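Local coordinates for protein putative leucoanthocyanidin reductase 1 (Vitis vinifera, PDB 3I6I) that reduces leucoanthocyanidins to flavan-3-ols with NADPH as hydride donor, a step of flavonoid biosynthesis in grapevine, at residues A[204-207]-A[208-211]; A[274-278]-A[279-283]. All coordinates share one frame; numbering follows the deposited sequence.

Contact 1: residues A[204-207]-A[208-211]; sequences FTMK and TVDD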
loop_
_atom_site.group_PDB
_atom_site.type_symbol
_atom_site.label_atom_id
_atom_site.label_comp_id
_atom_site.label_asym_id
_atom_site.label_seq_id
_atom_site.Cartn_x
_atom_site.Cartn_y
_atom_site.Cartn_z
ATOM N N PHE A 204 0.755 -1.486 11.294
ATOM C CA PHE A 204 -0.472 -0.761 11.560
ATOM C C PHE A 204 -1.634 -1.316 10.752
ATOM O O PHE A 204 -2.709 -1.400 11.281
ATOM C CB PHE A 204 -0.294 0.743 11.435
ATOM C CG PHE A 204 0.565 1.312 12.529
ATOM C CD1 PHE A 204 0.082 1.393 13.821
ATOM C CD2 PHE A 204 1.860 1.742 12.279
ATOM C CE1 PHE A 204 0.863 1.886 14.837
ATOM C CE2 PHE A 204 2.647 2.259 13.306
ATOM C CZ PHE A 204 2.162 2.330 14.578
ATOM N N THR A 205 -1.395 -1.774 9.519
ATOM C CA THR A 205 -2.426 -2.503 8.810
ATOM C C THR A 205 -3.001 -3.672 9.611
ATOM O O THR A 205 -4.245 -3.854 9.693
ATOM C CB THR A 205 -1.913 -3.010 7.446
ATOM O OG1 THR A 205 -1.669 -1.905 6.583
ATOM C CG2 THR A 205 -2.953 -3.977 6.773
ATOM N N MET A 206 -2.130 -4.495 10.189
ATOM C CA MET A 206 -2.612 -5.676 10.844
ATOM C C MET A 206 -3.385 -5.314 12.113
ATOM O O MET A 206 -4.274 -6.063 12.497
ATOM C CB MET A 206 -1.492 -6.711 11.056
ATOM C CG MET A 206 -1.061 -7.355 9.710
ATOM S SD MET A 206 -2.461 -7.895 8.624
ATOM C CE MET A 206 -3.282 -8.997 9.728
ATOM N N LYS A 207 -3.089 -4.184 12.767
ATOM C CA LYS A 207 -3.857 -3.759 13.960
ATOM C C LYS A 207 -5.298 -3.440 13.604
ATOM O O LYS A 207 -6.211 -3.621 14.420
ATOM C CB LYS A 207 -3.269 -2.477 14.594
ATOM C CG LYS A 207 -1.836 -2.583 15.061
ATOM C CD LYS A 207 -1.426 -1.343 15.869
ATOM C CE LYS A 207 -0.017 -1.469 16.440
ATOM N NZ LYS A 207 0.113 -2.421 17.588
ATOM N N THR A 208 -5.508 -2.947 12.386
ATOM C CA THR A 208 -6.835 -2.497 11.955
ATOM C C THR A 208 -7.845 -3.614 11.712
ATOM O O THR A 208 -9.058 -3.339 11.733
ATOM C CB THR A 208 -6.786 -1.620 10.664
ATOM O OG1 THR A 208 -6.577 -2.443 9.488
ATOM C CG2 THR A 208 -5.769 -0.447 10.795
ATOM N N VAL A 209 -7.385 -4.857 11.512
ATOM C CA VAL A 209 -8.259 -5.871 10.857
ATOM C C VAL A 209 -9.436 -6.279 11.725
ATOM O O VAL A 209 -10.476 -6.755 11.215
ATOM C CB VAL A 209 -7.507 -7.135 10.354
ATOM C CG1 VAL A 209 -6.469 -6.736 9.229
ATOM C CG2 VAL A 209 -6.801 -7.890 11.533
ATOM N N ASP A 210 -9.271 -6.113 13.024
ATOM C CA ASP A 210 -10.332 -6.455 13.999
ATOM C C ASP A 210 -10.648 -5.370 15.030
ATOM O O ASP A 210 -11.273 -5.636 16.053
ATOM C CB ASP A 210 -10.029 -7.827 14.647
ATOM C CG ASP A 210 -8.666 -7.899 15.341
ATOM O OD1 ASP A 210 -7.926 -6.874 15.441
ATOM O OD2 ASP A 210 -8.316 -9.041 15.752
ATOM N N ASP A 211 -10.269 -4.145 14.696
ATOM C CA ASP A 211 -10.540 -2.949 15.506
ATOM C C ASP A 211 -11.967 -2.530 15.221
ATOM O O ASP A 211 -12.348 -2.362 14.073
ATOM C CB ASP A 211 -9.532 -1.853 15.133
ATOM C CG ASP A 211 -9.450 -0.737 16.110
ATOM O OD1 ASP A 211 -10.481 -0.297 16.682
ATOM O OD2 ASP A 211 -8.293 -0.260 16.334
HETATM O O HOH W 1 -6.379 -2.846 17.433
#
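Thr208 turns back onto Phe204 and Thr205 where helix 198-208 runs out. Thr208 CB lies 3.5 Å from Thr205 O. From CB the side chain forks. The hydroxyl branch makes the short bond of the contact: Thr208 OG1 donates to Thr205 O at 2.7 Å. It approaches at a C=O...O angle of 140°, tilted 15° from the carbonyl plane. A chi1 of 76° places OG1 between the backbone N and the carbonyl carbon, which points OG1 at the carbonyl of Thr205. The methyl branch lies against the Phe204 carbonyl, with Thr208 CG2 3.2 Å from Phe204 O. Thr208 N gives only weak bonds to Phe204 O and Thr205 O. The hydroxyl thus adds a second donor to Thr205 O where the backbone bonding fades. This return of a threonine hydroxyl to a carbonyl one turn earlier is common in helices.

Val209 packs on the next carbonyl. Val209 CG2 sits 3.3 Å from Met206 O, while its N bonds weakly but nearly straight to the same oxygen. The Met206 chain is bent at chi2 and chi3, and this brings Met206 CE to 3.9 Å from Val209 CG1. A type I beta turn from Thr208 to Asp211 then leads the chain away. One water donates to Lys207 O at 3.1 Å and weakly to Asp211 OD2, which also bonds Tyr299.

In the fold, Met206 rests on helix 21-32. Thr205 and Thr208 lie against strands 114-116 and 155-158, and Val209 touches Leu116 of the former.

Contact 2: residues A[274-278]-A[279-283]; sequences HDIFI and KGCQV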
loop_
_atom_site.group_PDB
_atom_site.type_symbol
_atom_site.label_atom_id
_atom_site.label_comp_id
_atom_site.label_asym_id
_atom_site.label_seq_id
_atom_site.Cartn_x
_atom_site.Cartn_y
_atom_site.Cartn_z
ATOM N N HIS A 274 2.564 13.293 -10.072
ATOM C CA HIS A 274 1.863 14.545 -10.339
ATOM C C HIS A 274 0.763 14.801 -9.306
ATOM O O HIS A 274 0.659 15.894 -8.727
ATOM C CB HIS A 274 1.286 14.513 -11.744
ATOM C CG HIS A 274 0.476 15.706 -12.108
ATOM N ND1 HIS A 274 -0.894 15.721 -12.051
ATOM C CD2 HIS A 274 0.845 16.900 -12.624
ATOM C CE1 HIS A 274 -1.331 16.907 -12.451
ATOM N NE2 HIS A 274 -0.287 17.643 -12.795
ATOM N N ASP A 275 -0.054 13.794 -9.049
ATOM C CA ASP A 275 -1.152 13.946 -8.109
ATOM C C ASP A 275 -0.647 14.342 -6.711
ATOM O O ASP A 275 -1.238 15.224 -6.061
ATOM C CB ASP A 275 -2.005 12.674 -8.053
ATOM C CG ASP A 275 -3.478 12.947 -7.704
ATOM O OD1 ASP A 275 -3.992 14.134 -7.721
ATOM O OD2 ASP A 275 -4.154 11.931 -7.406
ATOM N N ILE A 276 0.397 13.664 -6.259
ATOM C CA ILE A 276 0.977 13.898 -4.938
ATOM C C ILE A 276 1.678 15.221 -4.860
ATOM O O ILE A 276 1.348 16.025 -3.976
ATOM C CB ILE A 276 1.925 12.799 -4.517
ATOM C CG1 ILE A 276 1.268 11.415 -4.490
ATOM C CG2 ILE A 276 2.675 13.163 -3.206
ATOM C CD1 ILE A 276 2.303 10.260 -4.486
ATOM N N PHE A 277 2.648 15.437 -5.756
ATOM C CA PHE A 277 3.625 16.522 -5.590
ATOM C C PHE A 277 3.291 17.814 -6.314
ATOM O O PHE A 277 3.886 18.864 -6.020
ATOM C CB PHE A 277 5.018 16.029 -5.908
ATOM C CG PHE A 277 5.498 14.979 -4.950
ATOM C CD1 PHE A 277 5.800 15.302 -3.629
ATOM C CD2 PHE A 277 5.574 13.667 -5.315
ATOM C CE1 PHE A 277 6.191 14.335 -2.743
ATOM C CE2 PHE A 277 5.953 12.684 -4.420
ATOM C CZ PHE A 277 6.297 13.022 -3.133
ATOM N N ILE A 278 2.366 17.748 -7.254
ATOM C CA ILE A 278 1.805 18.949 -7.871
ATOM C C ILE A 278 0.453 19.307 -7.255
ATOM O O ILE A 278 0.234 20.452 -6.875
ATOM C CB ILE A 278 1.726 18.845 -9.419
ATOM C CG1 ILE A 278 3.120 18.597 -10.015
ATOM C CG2 ILE A 278 1.018 20.056 -10.058
ATOM C CD1 ILE A 278 4.238 19.606 -9.714
ATOM N N LYS A 279 -0.459 18.341 -7.141
ATOM C CA LYS A 279 -1.827 18.656 -6.761
ATOM C C LYS A 279 -2.133 18.466 -5.261
ATOM O O LYS A 279 -3.186 18.856 -4.829
ATOM C CB LYS A 279 -2.821 17.858 -7.609
ATOM C CG LYS A 279 -2.624 18.118 -9.106
ATOM C CD LYS A 279 -3.852 17.932 -9.913
ATOM C CE LYS A 279 -4.149 16.478 -10.027
ATOM N NZ LYS A 279 -5.442 16.216 -10.721
ATOM N N GLY A 280 -1.215 17.889 -4.492
ATOM C CA GLY A 280 -1.389 17.783 -3.050
ATOM C C GLY A 280 -2.418 16.764 -2.639
ATOM O O GLY A 280 -3.089 16.962 -1.607
ATOM N N CYS A 281 -2.554 15.668 -3.415
ATOM C CA CYS A 281 -3.673 14.703 -3.189
ATOM C C CYS A 281 -3.690 14.016 -1.802
ATOM O O CYS A 281 -4.743 13.564 -1.342
ATOM C CB CYS A 281 -3.717 13.656 -4.327
ATOM S SG CYS A 281 -2.455 12.421 -4.238
ATOM N N GLN A 282 -2.544 13.897 -1.142
ATOM C CA GLN A 282 -2.466 13.211 0.159
ATOM C C GLN A 282 -2.892 14.112 1.312
ATOM O O GLN A 282 -3.231 13.622 2.405
ATOM C CB GLN A 282 -1.066 12.712 0.446
ATOM C CG GLN A 282 -0.557 11.728 -0.579
ATOM C CD GLN A 282 0.741 11.002 -0.210
ATOM O OE1 GLN A 282 1.210 10.118 -0.974
ATOM N NE2 GLN A 282 1.311 11.336 0.903
ATOM N N VAL A 283 -2.785 15.421 1.116
ATOM C CA VAL A 283 -2.966 16.364 2.232
ATOM C C VAL A 283 -4.153 17.324 2.107
ATOM O O VAL A 283 -4.401 18.088 3.028
ATOM C CB VAL A 283 -1.702 17.198 2.445
ATOM C CG1 VAL A 283 -0.512 16.284 2.821
ATOM C CG2 VAL A 283 -1.397 18.028 1.176
HETATM O O HOH W 2 0.190 15.328 -1.528
#
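This is a local helix-end contact, in which His274, Asp275 and Ile276 receive the chain from Lys279 to Gln282 as it leaves helix 266-277. The loop that follows leads on to strand 292-294. His274 O accepts two bonds. Ile278 N gives the usual helical bond to His274 O at 2.9 Å. Lys279 N also bonds to His274 O, at 3.1 Å. This carbonyl is five residues back, as in a pi turn, consistent with a wider last turn.

Gly280 then leaves helical geometry with a positive phi of 73°. Its N bonds weakly to Ile276 O, four residues back, and Cys281 N bonds to Asp275 O, six residues back, at 3.0 Å. Both bonds reach one residue further back than in a Schellman motif, so the reversal resembles one without meeting the definition. A water joins the two sides, donating to Ile276 O at 2.8 Å and accepting from Gln282 N.

The side chains of Cys281 and Lys279 return to the helix. Cys281 chi1 is 75°, which folds Cys281 SG back over the helix, 3.9 Å from Ile276 CG1. Cys281 CB meets the carboxylate of Asp275, 3.4 Å from OD1. Lys279 bends at chi3 and passes between two groups. Its CD and CE run obliquely past the His274 ring, with Lys279 CD 3.7 Å from His274 CE1. Its CE also lies beside Asp275 OD1, but NZ makes only a long salt bridge with that oxygen and bonds to Asp128 O. The imidazole NE2 of His274 is held by Glu252. Ile276 reaches the side chain of Gln282, and both touch Ala193 of strand 193-196.

In the fold
Both contacts mark the end of a helix: 198-208 in contact 1 and 266-277 in contact 2. They come in series along the chain and do not touch. Their centres are 26 Å apart and their nearest atoms about 14 Å. In contact 1, the side chain of Thr205 is about 10 Å from the bound NADPH and about 4 Å from that of Phe120, a cofactor-binding residue. In contact 2, the side chain of Gln282 comes to about 7 Å from the NADPH and about 3 Å from that of the cofactor-binding Asn160. This is consistent with a second-shell place for Thr205 and Gln282, behind Phe120 and Asn160.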